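Local coordinates for Fe2OG dioxygenase domain-containing protein (Pseudomonas putida, PDB 4J25), which is a prolyl-4-hydroxylase of the 2-oxoglutarate oxygenase family that probably uses ferrous iron to hydroxylate peptidyl proline, at residues 136-139 with 140-143; 49-52 with 53-57. All coordinates share one frame; numbering follows the deposited sequence.

Contact 1 (136-139 with 140-143); sequences LYPP and GAFY. With OGA (N-oxalylglycine), chain J.
P138 and A141 close a type II beta turn, in which A141 N donates to P138 O at 3.0 Å in a fairly straight bond of 162°. The sequence suits this turn: the ring of P139 holds phi near the value needed at the first corner, and G140 takes the second with a positive phi at which any CB would run into the carbonyl oxygen of P139. A141 carries only a methyl group, small enough to sit against the start of the turn, with its CB 3.8 Å from P138 CD and 4.0 Å from Y137 CB. Beyond the turn the two tyrosines cross at a slant. With its CG anti to its carbonyl carbon (chi1 -60°), Y137 extends its ring along the following segment until its OH lies 3.8 Å from Y143 CD2. Y143 in turn brings the CE2 side of its ring to the oxalyl carboxylate of N-oxalylglycine, CE2 being 3.5 Å from the ligand's C1. Replacing Y143 by an alanine would probably open a gap beside that carboxylate and leave the hydroxyl end of Y137 without the ring it touches. The ring of Y143 also stacks on that of H146, a manganese ligand, so one ring borders both the bound N-oxalylglycine and a metal-binding histidine. In the double-stranded beta helix the turn leaves strand 129-137 at the sheet edge: Y137 shares backbone hydrogen bonding with R214 of strand 214-222, G140 with A210, and Y143 with V207 of strand 205-207.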
ATOM      1  N   LEU A 136      -4.133  -9.525   7.213  1.00 25.55           N
ATOM      2  CA  LEU A 136      -5.294 -10.349   6.914  1.00 28.11           C
ATOM      3  C   LEU A 136      -6.375 -10.061   7.941  1.00 26.37           C
ATOM      4  O   LEU A 136      -6.255 -10.468   9.092  1.00 28.56           O
ATOM      5  CB  LEU A 136      -4.923 -11.834   6.968  1.00 29.54           C
ATOM      6  CG  LEU A 136      -6.037 -12.792   6.514  1.00 32.68           C
ATOM      7  CD1 LEU A 136      -5.458 -14.049   5.870  1.00 32.58           C
ATOM      8  CD2 LEU A 136      -6.968 -13.169   7.668  1.00 34.03           C
ATOM      9  N   TYR A 137      -7.422  -9.352   7.536  1.00 32.50           N
ATOM     10  CA  TYR A 137      -8.480  -8.991   8.465  1.00 30.67           C
ATOM     11  C   TYR A 137      -9.599 -10.030   8.444  1.00 31.35           C
ATOM     12  O   TYR A 137     -10.175 -10.311   7.389  1.00 30.05           O
ATOM     13  CB  TYR A 137      -9.023  -7.597   8.139  1.00 31.19           C
ATOM     14  CG  TYR A 137      -7.967  -6.507   8.209  1.00 31.55           C
ATOM     15  CD1 TYR A 137      -6.685  -6.780   8.662  1.00 33.33           C
ATOM     16  CD2 TYR A 137      -8.252  -5.205   7.817  1.00 32.27           C
ATOM     17  CE1 TYR A 137      -5.719  -5.789   8.721  1.00 34.54           C
ATOM     18  CE2 TYR A 137      -7.287  -4.209   7.875  1.00 32.51           C
ATOM     19  CZ  TYR A 137      -6.024  -4.507   8.325  1.00 34.26           C
ATOM     20  OH  TYR A 137      -5.044  -3.527   8.382  1.00 36.92           O
ATOM     21  N   PRO A 138      -9.893 -10.631   9.607  1.00 33.05           N
ATOM     22  CA  PRO A 138     -11.022 -11.563   9.691  1.00 33.96           C
ATOM     23  C   PRO A 138     -12.313 -10.807   9.450  1.00 32.41           C
ATOM     24  O   PRO A 138     -12.321  -9.593   9.628  1.00 32.62           O
ATOM     25  CB  PRO A 138     -10.976 -12.059  11.141  1.00 34.65           C
ATOM     26  CG  PRO A 138      -9.643 -11.683  11.662  1.00 35.73           C
ATOM     27  CD  PRO A 138      -9.214 -10.468  10.902  1.00 35.51           C
ATOM     28  N   PRO A 139     -13.386 -11.501   9.042  1.00 31.74           N
ATOM     29  CA  PRO A 139     -14.685 -10.830   8.884  1.00 30.03           C
ATOM     30  C   PRO A 139     -15.085 -10.101  10.160  1.00 28.13           C
ATOM     31  O   PRO A 139     -15.026 -10.681  11.223  1.00 25.94           O
ATOM     32  CB  PRO A 139     -15.651 -11.991   8.611  1.00 30.21           C
ATOM     33  CG  PRO A 139     -14.793 -13.086   8.064  1.00 29.90           C
ATOM     34  CD  PRO A 139     -13.454 -12.937   8.724  1.00 31.01           C
ATOM     35  N   GLY A 140     -15.479  -8.839  10.050  1.00 30.58           N
ATOM     36  CA  GLY A 140     -15.850  -8.058  11.216  1.00 31.03           C
ATOM     37  C   GLY A 140     -14.763  -7.116  11.705  1.00 31.25           C
ATOM     38  O   GLY A 140     -15.050  -6.159  12.420  1.00 30.32           O
ATOM     39  N   ALA A 141     -13.512  -7.379  11.333  1.00 32.06           N
ATOM     40  CA  ALA A 141     -12.413  -6.536  11.776  1.00 32.05           C
ATOM     41  C   ALA A 141     -12.478  -5.196  11.057  1.00 29.58           C
ATOM     42  O   ALA A 141     -12.826  -5.120   9.881  1.00 30.97           O
ATOM     43  CB  ALA A 141     -11.076  -7.209  11.530  1.00 32.54           C
ATOM     44  N   PHE A 142     -12.158  -4.139  11.789  1.00 26.28           N
ATOM     45  CA  PHE A 142     -12.089  -2.816  11.214  1.00 25.11           C
ATOM     46  C   PHE A 142     -10.886  -2.102  11.782  1.00 24.78           C
ATOM     47  O   PHE A 142     -10.277  -2.573  12.739  1.00 24.95           O
ATOM     48  CB  PHE A 142     -13.363  -2.039  11.527  1.00 25.52           C
ATOM     49  CG  PHE A 142     -13.666  -1.931  12.993  1.00 27.07           C
ATOM     50  CD1 PHE A 142     -13.212  -0.847  13.728  1.00 29.61           C
ATOM     51  CD2 PHE A 142     -14.418  -2.901  13.632  1.00 27.05           C
ATOM     52  CE1 PHE A 142     -13.497  -0.740  15.078  1.00 30.94           C
ATOM     53  CE2 PHE A 142     -14.707  -2.809  14.975  1.00 28.16           C
ATOM     54  CZ  PHE A 142     -14.249  -1.728  15.705  1.00 30.88           C
ATOM     55  N   TYR A 143     -10.546  -0.967  11.176  1.00 24.72           N
ATOM     56  CA  TYR A 143      -9.422  -0.147  11.605  1.00 24.97           C
ATOM     57  C   TYR A 143      -9.950   1.277  11.682  1.00 26.50           C
ATOM     58  O   TYR A 143     -10.309   1.868  10.669  1.00 25.08           O
ATOM     59  CB  TYR A 143      -8.289  -0.241  10.584  1.00 24.85           C
ATOM     60  CG  TYR A 143      -6.903   0.094  11.091  1.00 27.26           C
ATOM     61  CD1 TYR A 143      -6.710   0.832  12.246  1.00 27.62           C
ATOM     62  CD2 TYR A 143      -5.777  -0.328  10.389  1.00 29.15           C
ATOM     63  CE1 TYR A 143      -5.431   1.138  12.699  1.00 29.30           C
ATOM     64  CE2 TYR A 143      -4.499  -0.033  10.832  1.00 31.56           C
ATOM     65  CZ  TYR A 143      -4.334   0.695  11.989  1.00 32.86           C
ATOM     66  OH  TYR A 143      -3.065   0.988  12.430  1.00 37.10           O
TER
HETATM   67  C1  OGA J 402      -2.615   0.593   7.936  1.00 26.82           C
HETATM   68  C2  OGA J 402      -3.851   0.847   7.130  1.00 26.30           C
HETATM   69  C4  OGA J 402      -5.475   0.143   5.407  1.00 27.44           C
HETATM   70  C5  OGA J 402      -5.806  -0.967   4.468  1.00 27.05           C
HETATM   71  O1  OGA J 402      -2.144  -0.580   7.934  1.00 25.81           O
HETATM   72  O2  OGA J 402      -2.049   1.545   8.584  1.00 24.23           O
HETATM   73  O2' OGA J 402      -4.468   1.891   7.280  1.00 24.18           O
HETATM   74  O3  OGA J 402      -6.430  -0.710   3.409  1.00 26.61           O
HETATM   75  N1  OGA J 402      -4.305  -0.135   6.171  1.00 27.59           N
HETATM   76  O4  OGA J 402      -5.467  -2.153   4.724  1.00 29.72           O

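Contact 2 (49-52 with 53-57); sequences HFLP and ADLVR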
ATOM      1  N   HIS A  49      -4.977  -2.735 -11.302  1.00 25.34           N
ATOM      2  CA  HIS A  49      -4.100  -3.662 -12.007  1.00 24.07           C
ATOM      3  C   HIS A  49      -2.636  -3.216 -11.973  1.00 23.67           C
ATOM      4  O   HIS A  49      -1.955  -3.184 -13.001  1.00 23.51           O
ATOM      5  CB  HIS A  49      -4.590  -3.816 -13.441  1.00 26.52           C
ATOM      6  CG  HIS A  49      -6.033  -4.202 -13.529  1.00 30.21           C
ATOM      7  ND1 HIS A  49      -6.546  -5.306 -12.880  1.00 31.93           N
ATOM      8  CD2 HIS A  49      -7.077  -3.621 -14.165  1.00 32.67           C
ATOM      9  CE1 HIS A  49      -7.840  -5.401 -13.131  1.00 33.32           C
ATOM     10  NE2 HIS A  49      -8.187  -4.391 -13.908  1.00 33.97           N
ATOM     11  N   PHE A  50      -2.157  -2.886 -10.777  1.00 22.58           N
ATOM     12  CA  PHE A  50      -0.783  -2.430 -10.604  1.00 21.92           C
ATOM     13  C   PHE A  50       0.224  -3.529 -10.965  1.00 22.51           C
ATOM     14  O   PHE A  50       1.331  -3.251 -11.425  1.00 22.71           O
ATOM     15  CB  PHE A  50      -0.552  -1.931  -9.170  1.00 21.10           C
ATOM     16  CG  PHE A  50       0.798  -1.323  -8.974  1.00 19.98           C
ATOM     17  CD1 PHE A  50       1.112  -0.120  -9.570  1.00 19.26           C
ATOM     18  CD2 PHE A  50       1.772  -1.986  -8.232  1.00 20.82           C
ATOM     19  CE1 PHE A  50       2.384   0.439  -9.420  1.00 21.03           C
ATOM     20  CE2 PHE A  50       3.030  -1.441  -8.075  1.00 21.14           C
ATOM     21  CZ  PHE A  50       3.336  -0.214  -8.673  1.00 20.50           C
ATOM     22  N   LEU A  51      -0.180  -4.778 -10.782  1.00 20.64           N
ATOM     23  CA  LEU A  51       0.693  -5.899 -11.069  1.00 22.26           C
ATOM     24  C   LEU A  51      -0.095  -6.966 -11.810  1.00 24.51           C
ATOM     25  O   LEU A  51      -1.316  -7.037 -11.683  1.00 26.80           O
ATOM     26  CB  LEU A  51       1.280  -6.455  -9.769  1.00 21.07           C
ATOM     27  CG  LEU A  51       2.209  -5.501  -9.005  1.00 22.13           C
ATOM     28  CD1 LEU A  51       2.562  -6.085  -7.651  1.00 22.05           C
ATOM     29  CD2 LEU A  51       3.481  -5.168  -9.780  1.00 22.07           C
ATOM     30  N   PRO A  52       0.594  -7.797 -12.597  1.00 26.62           N
ATOM     31  CA  PRO A  52      -0.149  -8.822 -13.333  1.00 28.00           C
ATOM     32  C   PRO A  52      -0.887  -9.767 -12.391  1.00 26.33           C
ATOM     33  O   PRO A  52      -0.425 -10.032 -11.288  1.00 24.24           O
ATOM     34  CB  PRO A  52       0.940  -9.557 -14.126  1.00 29.90           C
ATOM     35  CG  PRO A  52       2.224  -9.229 -13.443  1.00 30.28           C
ATOM     36  CD  PRO A  52       2.049  -7.890 -12.806  1.00 28.05           C
ATOM     37  N   ALA A  53      -2.028 -10.279 -12.840  1.00 27.10           N
ATOM     38  CA  ALA A  53      -2.885 -11.092 -11.989  1.00 24.93           C
ATOM     39  C   ALA A  53      -2.181 -12.295 -11.352  1.00 26.65           C
ATOM     40  O   ALA A  53      -2.478 -12.634 -10.211  1.00 24.75           O
ATOM     41  CB  ALA A  53      -4.112 -11.538 -12.766  1.00 26.67           C
ATOM     42  N   ASP A  54      -1.268 -12.953 -12.064  1.00 26.21           N
ATOM     43  CA  ASP A  54      -0.631 -14.156 -11.514  1.00 29.50           C
ATOM     44  C   ASP A  54       0.234 -13.811 -10.302  1.00 26.76           C
ATOM     45  O   ASP A  54       0.309 -14.601  -9.358  1.00 27.33           O
ATOM     46  CB  ASP A  54       0.199 -14.911 -12.570  1.00 31.93           C
ATOM     47  CG  ASP A  54      -0.645 -15.863 -13.406  1.00 37.31           C
ATOM     48  OD1 ASP A  54      -1.891 -15.762 -13.355  1.00 37.91           O
ATOM     49  OD2 ASP A  54      -0.058 -16.721 -14.114  1.00 40.33           O
ATOM     50  N   LEU A  55       0.883 -12.644 -10.338  1.00 22.70           N
ATOM     51  CA  LEU A  55       1.740 -12.185  -9.237  1.00 20.13           C
ATOM     52  C   LEU A  55       0.881 -11.802  -8.027  1.00 20.21           C
ATOM     53  O   LEU A  55       1.181 -12.184  -6.903  1.00 18.09           O
ATOM     54  CB  LEU A  55       2.600 -10.985  -9.681  1.00 18.69           C
ATOM     55  CG  LEU A  55       3.472 -10.306  -8.615  1.00 20.56           C
ATOM     56  CD1 LEU A  55       4.323 -11.291  -7.836  1.00 20.83           C
ATOM     57  CD2 LEU A  55       4.366  -9.245  -9.261  1.00 22.02           C
ATOM     58  N   VAL A  56      -0.205 -11.071  -8.272  1.00 20.48           N
ATOM     59  CA  VAL A  56      -1.156 -10.734  -7.216  1.00 22.75           C
ATOM     60  C   VAL A  56      -1.704 -11.983  -6.522  1.00 22.44           C
ATOM     61  O   VAL A  56      -1.870 -11.998  -5.297  1.00 21.49           O
ATOM     62  CB  VAL A  56      -2.333  -9.894  -7.755  1.00 24.04           C
ATOM     63  CG1 VAL A  56      -3.365  -9.644  -6.657  1.00 25.12           C
ATOM     64  CG2 VAL A  56      -1.828  -8.560  -8.315  1.00 23.97           C
ATOM     65  N   ARG A  57      -1.999 -13.027  -7.298  1.00 23.25           N
ATOM     66  CA  ARG A  57      -2.475 -14.283  -6.709  1.00 24.47           C
ATOM     67  C   ARG A  57      -1.408 -14.943  -5.860  1.00 22.19           C
ATOM     68  O   ARG A  57      -1.710 -15.479  -4.794  1.00 21.99           O
ATOM     69  CB  ARG A  57      -2.957 -15.268  -7.774  1.00 26.78           C
ATOM     70  CG  ARG A  57      -4.259 -14.866  -8.404  1.00 31.27           C
ATOM     71  CD  ARG A  57      -4.891 -16.020  -9.167  1.00 34.35           C
ATOM     72  NE  ARG A  57      -5.767 -15.512 -10.210  1.00 38.14           N
ATOM     73  CZ  ARG A  57      -5.355 -15.133 -11.415  1.00 40.03           C
ATOM     74  NH1 ARG A  57      -4.071 -15.221 -11.740  1.00 39.80           N
ATOM     75  NH2 ARG A  57      -6.228 -14.670 -12.303  1.00 41.65           N
TER
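L51 and V56 form a hydrophobic staple across the start of helix 53-67, the residue just before the N-cap meeting the fourth residue of the helix, with L51 CB 4.0 Å from V56 CG2. Beta-branching places a methyl of V56 close to the backbone, and with CG2 anti to the carbonyl carbon that methyl is directed back past the helix start to L51. L55 widens the apolar patch: its methyl CD2 meets CD1 of L51 at 4.0 Å, and its CB borders P52 CG. Both leucines are buried, since P27 and the helix 103-123, through Y108 for L51 and A104 and Q107 for L55, pack against them.

Outward from this core, P52 occupies the N-cap. Proline costs little here, because the N-H it lacks is not one the helix would use, and its ring fixes phi near -60°. It has no polar side chain for capping, but its carbonyl begins the helical hydrogen bonding. V56 N donates to P52 O at 3.2 Å in a nearly straight bond of 172°, while L55 N adds only a weak one to the same oxygen. On the solvent side of the helix, D54 sits in the first turn, where a negative charge probably interacts well with the helix dipole. It pairs with R57 one turn on: NH1 of R57 lies 2.8 Å from OD1 of D54, a salt bridge whose hydrogen bond is weak, with the carboxylate carbon CG at the guanidinium edge and in its plane.

Along the chain contact 2 comes first, at the entry to helix 53-67, and contact 1 follows at the exit from strand 129-137. Their centres are 23 Å apart and their nearest atoms about 11 Å, so they do not touch. Helix 103-123, which lies between them in sequence, covers the leucines of contact 2 and then leads into strand 129-137. Strand 44-47, which precedes contact 2, and strand 129-137, whose end belongs to contact 1, are the outermost strands of the same five-stranded antiparallel sheet. Contact 2 joins the start of helix 53-67 to helix 103-123, away from the metal, whereas contact 1 lines the cosubstrate pocket, here filled by N-oxalylglycine.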